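Local coordinates for ankyrin repeat domain protein (Legionella pneumophila subsp. pneumophila, PDB 6MCA), which is a bacterial effector that interacts with the host LARP7 component of the 7SK snRNP complex and probably combines ankyrin repeats with a cysteine protease-like domain, at residues F56-I68 against R89-M103. Sequence-based numbering, arbitrary orientation. Where two conformers were deposited one is given.
Sequences FTPLIECAITRQI and RTPLHWAVDNNDLDM
The indole of W94 takes I60 and I64 on one face, while R89 CD lies over the opposite face. I60 CG2 stands 3.6 Å from the centroid of the five-membered ring and I64 CD1 4.0 Å from that of the six-membered ring, both as CH-pi contacts. With I60 CG1 beside the backbone N (chi1 -66°), CG2 falls anti to that N and over the indole, and CG1 meets P91 CG. F56 turns an edge toward the same indole in an offset edge-to-face pair, planes at 83°, and I64 CD1 also sits above the centre of the F56 ring. W94 NE1 has its main partner in D85, plus a weak bond to R89 O.

Farther along, A63 CB packs against W94 CB at 3.8 Å, one turn after I60. The R66 guanidinium stacks on the N98 amide, planes 5° apart, and NH2 makes a weak bond to N98 O (2.8 Å). N98 ND2 donates to I64 O at 3.3 Å from above the carbonyl plane. A water donates to A63 O and D100 OD2, joining the last turn of helix 58-65 to the N-cap of helix 101-109. M103 folds back on itself at its second and third torsions, which brings CE to 3.6 Å from C62 O.

Helices 58-65 and 91-97 lie nearly parallel, axes 8.3 Å apart. Helix 91-97 belongs to a predicted ankyrin repeat, and the packing of 58-65 beside it is consistent with the side-by-side helices of an ankyrin stack. Helix 68-76 covers C62, helix 101-109 covers L92 and A95, and helix 26-31 packs on P58, E61 and T65.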
ATOM      1  N   PHE A  56      10.757  12.562 -15.751  1.00 23.19           N
ATOM      2  CA  PHE A  56      11.785  12.580 -14.725  1.00 26.46           C
ATOM      3  C   PHE A  56      12.829  13.644 -15.042  1.00 35.32           C
ATOM      4  O   PHE A  56      12.861  14.218 -16.133  1.00 32.82           O
ATOM      5  CB  PHE A  56      12.459  11.206 -14.596  1.00 28.15           C
ATOM      6  CG  PHE A  56      11.508  10.095 -14.261  1.00 31.44           C
ATOM      7  CD1 PHE A  56      10.781  10.120 -13.085  1.00 33.16           C
ATOM      8  CD2 PHE A  56      11.346   9.019 -15.119  1.00 33.49           C
ATOM      9  CE1 PHE A  56       9.906   9.101 -12.772  1.00 35.45           C
ATOM     10  CE2 PHE A  56      10.472   7.994 -14.810  1.00 29.78           C
ATOM     11  CZ  PHE A  56       9.752   8.036 -13.634  1.00 33.52           C
ATOM     12  N   THR A  57      13.683  13.907 -14.063  1.00 29.60           N
ATOM     13  CA  THR A  57      14.855  14.748 -14.227  1.00 25.34           C
ATOM     14  C   THR A  57      16.081  13.882 -14.472  1.00 27.76           C
ATOM     15  O   THR A  57      16.064  12.678 -14.203  1.00 32.67           O
ATOM     16  CB  THR A  57      15.072  15.615 -12.980  1.00 27.76           C
ATOM     17  OG1 THR A  57      15.465  14.786 -11.881  1.00 28.23           O
ATOM     18  CG2 THR A  57      13.798  16.362 -12.617  1.00 27.60           C
ATOM     19  N   PRO A  58      17.162  14.455 -15.012  1.00 28.61           N
ATOM     20  CA  PRO A  58      18.391  13.659 -15.184  1.00 26.49           C
ATOM     21  C   PRO A  58      18.878  13.005 -13.898  1.00 30.83           C
ATOM     22  O   PRO A  58      19.334  11.855 -13.925  1.00 27.23           O
ATOM     23  CB  PRO A  58      19.394  14.689 -15.720  1.00 26.13           C
ATOM     24  CG  PRO A  58      18.553  15.690 -16.426  1.00 19.36           C
ATOM     25  CD  PRO A  58      17.268  15.780 -15.651  1.00 27.40           C
ATOM     26  N   LEU A  59      18.783  13.707 -12.765  1.00 29.68           N
ATOM     27  CA  LEU A  59      19.198  13.121 -11.495  1.00 25.26           C
ATOM     28  C   LEU A  59      18.290  11.963 -11.098  1.00 35.07           C
ATOM     29  O   LEU A  59      18.762  10.942 -10.586  1.00 27.50           O
ATOM     30  CB  LEU A  59      19.216  14.190 -10.405  1.00 26.65           C
ATOM     31  CG  LEU A  59      19.852  13.781  -9.076  1.00 29.02           C
ATOM     32  CD1 LEU A  59      21.295  13.349  -9.285  1.00 17.77           C
ATOM     33  CD2 LEU A  59      19.766  14.916  -8.067  1.00 24.18           C
ATOM     34  N   ILE A  60      16.983  12.104 -11.326  1.00 25.55           N
ATOM     35  CA  ILE A  60      16.067  11.007 -11.036  1.00 20.39           C
ATOM     36  C   ILE A  60      16.319   9.835 -11.975  1.00 34.95           C
ATOM     37  O   ILE A  60      16.193   8.672 -11.572  1.00 29.78           O
ATOM     38  CB  ILE A  60      14.609  11.501 -11.102  1.00 25.49           C
ATOM     39  CG1 ILE A  60      14.343  12.511  -9.982  1.00 24.97           C
ATOM     40  CG2 ILE A  60      13.636  10.337 -11.011  1.00 32.14           C
ATOM     41  CD1 ILE A  60      12.908  12.984  -9.910  1.00 25.18           C
ATOM     42  N   GLU A  61      16.690  10.108 -13.229  1.00 25.43           N
ATOM     43  CA  GLU A  61      17.089   9.029 -14.129  1.00 30.24           C
ATOM     44  C   GLU A  61      18.315   8.298 -13.594  1.00 31.57           C
ATOM     45  O   GLU A  61      18.373   7.062 -13.620  1.00 34.95           O
ATOM     46  CB  GLU A  61      17.366   9.585 -15.527  1.00 25.83           C
ATOM     47  CG  GLU A  61      16.149  10.155 -16.234  1.00 35.15           C
ATOM     48  CD  GLU A  61      15.242   9.084 -16.807  1.00 52.55           C
ATOM     49  OE1 GLU A  61      15.631   7.897 -16.788  1.00 50.12           O
ATOM     50  OE2 GLU A  61      14.140   9.429 -17.284  1.00 44.73           O
ATOM     51  N   CYS A  62      19.304   9.051 -13.103  1.00 26.16           N
ATOM     52  CA  CYS A  62      20.485   8.435 -12.506  1.00 26.40           C
ATOM     53  C   CYS A  62      20.111   7.574 -11.307  1.00 25.94           C
ATOM     54  O   CYS A  62      20.646   6.474 -11.131  1.00 36.21           O
ATOM     55  CB  CYS A  62      21.483   9.515 -12.089  1.00 24.54           C
ATOM     56  SG  CYS A  62      22.220  10.415 -13.462  1.00 35.54           S
ATOM     57  N   ALA A  63      19.197   8.065 -10.467  1.00 24.14           N
ATOM     58  CA  ALA A  63      18.772   7.294  -9.303  1.00 36.71           C
ATOM     59  C   ALA A  63      18.055   6.015  -9.721  1.00 30.81           C
ATOM     60  O   ALA A  63      18.299   4.944  -9.152  1.00 35.42           O
ATOM     61  CB  ALA A  63      17.874   8.148  -8.408  1.00 19.83           C
ATOM     62  N   ILE A  64      17.173   6.107 -10.718  1.00 34.82           N
ATOM     63  CA  ILE A  64      16.430   4.936 -11.177  1.00 30.24           C
ATOM     64  C   ILE A  64      17.378   3.898 -11.765  1.00 40.46           C
ATOM     65  O   ILE A  64      17.219   2.692 -11.538  1.00 36.62           O
ATOM     66  CB  ILE A  64      15.349   5.358 -12.191  1.00 36.49           C
ATOM     67  CG1 ILE A  64      14.213   6.102 -11.485  1.00 31.77           C
ATOM     68  CG2 ILE A  64      14.807   4.148 -12.942  1.00 25.73           C
ATOM     69  CD1 ILE A  64      13.107   6.548 -12.416  1.00 30.02           C
ATOM     70  N   THR A  65      18.383   4.345 -12.515  1.00 35.26           N
ATOM     71  CA  THR A  65      19.306   3.433 -13.179  1.00 30.28           C
ATOM     72  C   THR A  65      20.563   3.141 -12.364  1.00 29.81           C
ATOM     73  O   THR A  65      21.455   2.450 -12.867  1.00 34.01           O
ATOM     74  CB  THR A  65      19.701   3.990 -14.550  1.00 36.81           C
ATOM     75  OG1 THR A  65      20.300   5.282 -14.389  1.00 34.08           O
ATOM     76  CG2 THR A  65      18.477   4.112 -15.446  1.00 32.34           C
ATOM     77  N   ARG A  66      20.654   3.648 -11.131  1.00 39.21           N
ATOM     78  CA  ARG A  66      21.773   3.361 -10.228  1.00 33.70           C
ATOM     79  C   ARG A  66      23.114   3.794 -10.816  1.00 43.44           C
ATOM     80  O   ARG A  66      24.139   3.140 -10.609  1.00 51.47           O
ATOM     81  CB  ARG A  66      21.819   1.877  -9.852  1.00 33.19           C
ATOM     82  CG  ARG A  66      20.531   1.314  -9.287  1.00 31.91           C
ATOM     83  CD  ARG A  66      20.596  -0.204  -9.256  1.00 43.78           C
ATOM     84  NE  ARG A  66      19.422  -0.797  -8.625  1.00 54.63           N
ATOM     85  CZ  ARG A  66      19.358  -1.133  -7.341  1.00 49.23           C
ATOM     86  NH1 ARG A  66      20.403  -0.933  -6.550  1.00 49.24           N
ATOM     87  NH2 ARG A  66      18.250  -1.670  -6.850  1.00 56.90           N
ATOM     88  N   GLN A  67      23.105   4.894 -11.570  0.64 37.98           N
ATOM     89  CA  GLN A  67      24.295   5.419 -12.238  0.64 40.37           C
ATOM     90  C   GLN A  67      24.877   6.517 -11.356  0.64 37.82           C
ATOM     91  O   GLN A  67      24.441   7.669 -11.407  0.64 36.07           O
ATOM     92  CB  GLN A  67      23.944   5.942 -13.626  0.64 39.69           C
ATOM     93  CG  GLN A  67      23.553   4.857 -14.612  0.64 39.84           C
ATOM     94  CD  GLN A  67      24.755   4.219 -15.274  0.64 41.01           C
ATOM     95  OE1 GLN A  67      25.118   4.573 -16.394  0.64 39.75           O
ATOM     96  NE2 GLN A  67      25.386   3.280 -14.581  0.64 52.58           N
ATOM     97  N   ILE A  68      25.880   6.157 -10.553  0.64 39.39           N
ATOM     98  CA  ILE A  68      26.371   7.082  -9.539  0.64 39.39           C
ATOM     99  C   ILE A  68      27.356   8.096 -10.121  0.64 37.03           C
ATOM    100  O   ILE A  68      27.426   9.232  -9.642  0.64 38.55           O
ATOM    101  CB  ILE A  68      26.984   6.296  -8.363  0.64 39.88           C
ATOM    102  CG1 ILE A  68      27.236   7.222  -7.170  0.64 35.61           C
ATOM    103  CG2 ILE A  68      28.260   5.579  -8.787  0.64 37.11           C
ATOM    104  CD1 ILE A  68      27.192   6.517  -5.833  0.64 35.47           C
ATOM    105  N   ARG A  89       8.048  12.252  -5.773  1.00 24.74           N
ATOM    106  CA  ARG A  89       9.197  11.407  -5.467  1.00 30.06           C
ATOM    107  C   ARG A  89      10.478  12.174  -5.774  1.00 36.38           C
ATOM    108  O   ARG A  89      10.815  12.391  -6.943  1.00 31.06           O
ATOM    109  CB  ARG A  89       9.138  10.110  -6.270  1.00 31.27           C
ATOM    110  CG  ARG A  89       8.262   9.022  -5.676  1.00 41.20           C
ATOM    111  CD  ARG A  89       8.670   7.664  -6.226  1.00 42.28           C
ATOM    112  NE  ARG A  89       7.785   6.588  -5.793  1.00 53.32           N
ATOM    113  CZ  ARG A  89       8.013   5.298  -6.024  1.00 58.10           C
ATOM    114  NH1 ARG A  89       9.103   4.924  -6.681  1.00 47.27           N
ATOM    115  NH2 ARG A  89       7.154   4.383  -5.597  1.00 51.67           N
ATOM    116  N   THR A  90      11.193  12.583  -4.729  1.00 28.40           N
ATOM    117  CA  THR A  90      12.489  13.214  -4.891  1.00 31.04           C
ATOM    118  C   THR A  90      13.508  12.167  -5.336  1.00 32.17           C
ATOM    119  O   THR A  90      13.241  10.965  -5.275  1.00 32.03           O
ATOM    120  CB  THR A  90      12.920  13.874  -3.581  1.00 28.53           C
ATOM    121  OG1 THR A  90      13.267  12.864  -2.625  1.00 28.04           O
ATOM    122  CG2 THR A  90      11.795  14.734  -3.021  1.00 29.17           C
ATOM    123  N   PRO A  91      14.681  12.594  -5.818  1.00 26.91           N
ATOM    124  CA  PRO A  91      15.739  11.613  -6.119  1.00 16.18           C
ATOM    125  C   PRO A  91      16.073  10.707  -4.947  1.00 29.94           C
ATOM    126  O   PRO A  91      16.415   9.532  -5.153  1.00 31.63           O
ATOM    127  CB  PRO A  91      16.928  12.500  -6.505  1.00 19.24           C
ATOM    128  CG  PRO A  91      16.307  13.727  -7.063  1.00 22.82           C
ATOM    129  CD  PRO A  91      15.035  13.947  -6.287  1.00 23.13           C
ATOM    130  N   LEU A  92      15.982  11.217  -3.715  1.00 29.67           N
ATOM    131  CA  LEU A  92      16.218  10.376  -2.549  1.00 32.80           C
ATOM    132  C   LEU A  92      15.162   9.283  -2.434  1.00 29.70           C
ATOM    133  O   LEU A  92      15.478   8.147  -2.065  1.00 26.01           O
ATOM    134  CB  LEU A  92      16.249  11.229  -1.282  1.00 29.07           C
ATOM    135  CG  LEU A  92      16.734  10.514  -0.020  1.00 24.84           C
ATOM    136  CD1 LEU A  92      18.158  10.015  -0.205  1.00 20.34           C
ATOM    137  CD2 LEU A  92      16.637  11.433   1.184  1.00 35.00           C
ATOM    138  N   HIS A  93      13.903   9.612  -2.740  1.00 23.45           N
ATOM    139  CA  HIS A  93      12.853   8.597  -2.773  1.00 27.11           C
ATOM    140  C   HIS A  93      13.222   7.466  -3.723  1.00 36.00           C
ATOM    141  O   HIS A  93      13.094   6.284  -3.384  1.00 26.19           O
ATOM    142  CB  HIS A  93      11.524   9.226  -3.195  1.00 29.17           C
ATOM    143  CG  HIS A  93      10.748   9.836  -2.069  1.00 30.85           C
ATOM    144  ND1 HIS A  93      10.817  11.176  -1.759  1.00 36.00           N
ATOM    145  CD2 HIS A  93       9.871   9.290  -1.192  1.00 30.18           C
ATOM    146  CE1 HIS A  93      10.022  11.430  -0.735  1.00 42.50           C
ATOM    147  NE2 HIS A  93       9.436  10.303  -0.371  1.00 32.08           N
ATOM    148  N   TRP A  94      13.693   7.815  -4.922  1.00 28.09           N
ATOM    149  CA  TRP A  94      14.021   6.799  -5.917  1.00 25.92           C
ATOM    150  C   TRP A  94      15.229   5.976  -5.495  1.00 22.86           C
ATOM    151  O   TRP A  94      15.258   4.757  -5.700  1.00 30.98           O
ATOM    152  CB  TRP A  94      14.265   7.459  -7.273  1.00 23.94           C
ATOM    153  CG  TRP A  94      13.027   8.046  -7.865  1.00 30.44           C
ATOM    154  CD1 TRP A  94      12.669   9.363  -7.879  1.00 30.94           C
ATOM    155  CD2 TRP A  94      11.971   7.336  -8.519  1.00 29.83           C
ATOM    156  NE1 TRP A  94      11.458   9.516  -8.509  1.00 26.46           N
ATOM    157  CE2 TRP A  94      11.007   8.287  -8.910  1.00 37.53           C
ATOM    158  CE3 TRP A  94      11.747   5.987  -8.816  1.00 30.27           C
ATOM    159  CZ2 TRP A  94       9.840   7.932  -9.581  1.00 30.95           C
ATOM    160  CZ3 TRP A  94      10.588   5.638  -9.482  1.00 28.54           C
ATOM    161  CH2 TRP A  94       9.648   6.607  -9.857  1.00 36.66           C
ATOM    162  N   ALA A  95      16.238   6.623  -4.907  1.00 26.79           N
ATOM    163  CA  ALA A  95      17.412   5.886  -4.450  1.00 22.76           C
ATOM    164  C   ALA A  95      17.057   4.932  -3.318  1.00 32.71           C
ATOM    165  O   ALA A  95      17.561   3.803  -3.263  1.00 23.96           O
ATOM    166  CB  ALA A  95      18.504   6.858  -4.008  1.00 31.20           C
ATOM    167  N   VAL A  96      16.179   5.363  -2.410  1.00 25.85           N
ATOM    168  CA  VAL A  96      15.845   4.548  -1.248  1.00 35.18           C
ATOM    169  C   VAL A  96      14.936   3.391  -1.645  1.00 43.50           C
ATOM    170  O   VAL A  96      15.115   2.258  -1.180  1.00 30.74           O
ATOM    171  CB  VAL A  96      15.213   5.432  -0.158  1.00 26.42           C
ATOM    172  CG1 VAL A  96      14.435   4.593   0.832  1.00 36.73           C
ATOM    173  CG2 VAL A  96      16.291   6.236   0.554  1.00 31.14           C
ATOM    174  N   ASP A  97      13.955   3.647  -2.515  1.00 32.52           N
ATOM    175  CA  ASP A  97      13.100   2.569  -3.000  1.00 29.99           C
ATOM    176  C   ASP A  97      13.891   1.506  -3.753  1.00 25.75           C
ATOM    177  O   ASP A  97      13.443   0.356  -3.834  1.00 32.16           O
ATOM    178  CB  ASP A  97      11.991   3.132  -3.893  1.00 27.25           C
ATOM    179  CG  ASP A  97      11.094   4.113  -3.159  1.00 56.59           C
ATOM    180  OD1 ASP A  97      11.278   4.295  -1.937  1.00 51.29           O
ATOM    181  OD2 ASP A  97      10.204   4.706  -3.806  1.00 64.16           O
ATOM    182  N   ASN A  98      15.054   1.860  -4.297  1.00 25.08           N
ATOM    183  CA  ASN A  98      15.949   0.892  -4.917  1.00 21.16           C
ATOM    184  C   ASN A  98      16.861   0.201  -3.911  1.00 30.86           C
ATOM    185  O   ASN A  98      17.605  -0.706  -4.302  1.00 29.35           O
ATOM    186  CB  ASN A  98      16.808   1.577  -5.983  1.00 34.33           C
ATOM    187  CG  ASN A  98      16.175   1.537  -7.360  1.00 34.27           C
ATOM    188  OD1 ASN A  98      15.041   1.088  -7.524  1.00 31.23           O
ATOM    189  ND2 ASN A  98      16.908   2.014  -8.359  1.00 37.95           N
ATOM    190  N   ASN A  99      16.821   0.606  -2.640  1.00 24.38           N
ATOM    191  CA  ASN A  99      17.724   0.086  -1.609  1.00 32.43           C
ATOM    192  C   ASN A  99      19.183   0.251  -2.027  1.00 30.26           C
ATOM    193  O   ASN A  99      20.027  -0.614  -1.785  1.00 36.84           O
ATOM    194  CB  ASN A  99      17.406  -1.376  -1.279  1.00 32.45           C
ATOM    195  CG  ASN A  99      17.959  -1.806   0.067  1.00 41.62           C
ATOM    196  OD1 ASN A  99      18.010  -1.016   1.010  1.00 39.02           O
ATOM    197  ND2 ASN A  99      18.377  -3.063   0.160  1.00 26.81           N
ATOM    198  N   ASP A 100      19.481   1.381  -2.667  1.00 30.00           N
ATOM    199  CA  ASP A 100      20.823   1.696  -3.142  1.00 34.25           C
ATOM    200  C   ASP A 100      21.516   2.542  -2.079  1.00 38.34           C
ATOM    201  O   ASP A 100      21.204   3.727  -1.919  1.00 34.82           O
ATOM    202  CB  ASP A 100      20.761   2.424  -4.484  1.00 30.87           C
ATOM    203  CG  ASP A 100      22.122   2.568  -5.144  1.00 40.09           C
ATOM    204  OD1 ASP A 100      23.151   2.304  -4.485  1.00 40.59           O
ATOM    205  OD2 ASP A 100      22.163   2.944  -6.335  1.00 44.15           O
ATOM    206  N   LEU A 101      22.458   1.932  -1.356  1.00 33.90           N
ATOM    207  CA  LEU A 101      23.106   2.626  -0.247  1.00 40.09           C
ATOM    208  C   LEU A 101      24.057   3.709  -0.740  1.00 31.92           C
ATOM    209  O   LEU A 101      24.107   4.803  -0.166  1.00 34.21           O
ATOM    210  CB  LEU A 101      23.849   1.623   0.636  1.00 30.22           C
ATOM    211  CG  LEU A 101      22.990   0.860   1.646  1.00 51.57           C
ATOM    212  CD1 LEU A 101      23.809  -0.209   2.353  1.00 42.24           C
ATOM    213  CD2 LEU A 101      22.376   1.821   2.648  1.00 30.23           C
ATOM    214  N   ASP A 102      24.820   3.425  -1.797  1.00 25.91           N
ATOM    215  CA  ASP A 102      25.789   4.397  -2.293  1.00 33.69           C
ATOM    216  C   ASP A 102      25.095   5.640  -2.840  1.00 39.52           C
ATOM    217  O   ASP A 102      25.500   6.771  -2.542  1.00 32.12           O
ATOM    218  CB  ASP A 102      26.673   3.754  -3.363  1.00 39.68           C
ATOM    219  CG  ASP A 102      27.518   2.622  -2.813  1.00 50.15           C
ATOM    220  OD1 ASP A 102      27.884   2.680  -1.620  1.00 58.28           O
ATOM    221  OD2 ASP A 102      27.816   1.676  -3.572  1.00 60.75           O
ATOM    222  N   MET A 103      24.043   5.450  -3.639  1.00 29.78           N
ATOM    223  CA  MET A 103      23.313   6.591  -4.184  1.00 28.63           C
ATOM    224  C   MET A 103      22.625   7.384  -3.080  1.00 31.56           C
ATOM    225  O   MET A 103      22.613   8.621  -3.110  1.00 35.18           O
ATOM    226  CB  MET A 103      22.296   6.117  -5.222  1.00 23.11           C
ATOM    227  CG  MET A 103      21.534   7.240  -5.908  1.00 28.51           C
ATOM    228  SD  MET A 103      22.508   8.094  -7.162  1.00 34.66           S
ATOM    229  CE  MET A 103      22.803   6.761  -8.322  1.00 32.52           C
TER
HETATM  230  O   HOH W   1      19.639   4.154  -7.020  1.00 35.77           O
HETATM  231  O   HOH W   2      24.980   2.853  -7.225  1.00 43.44           O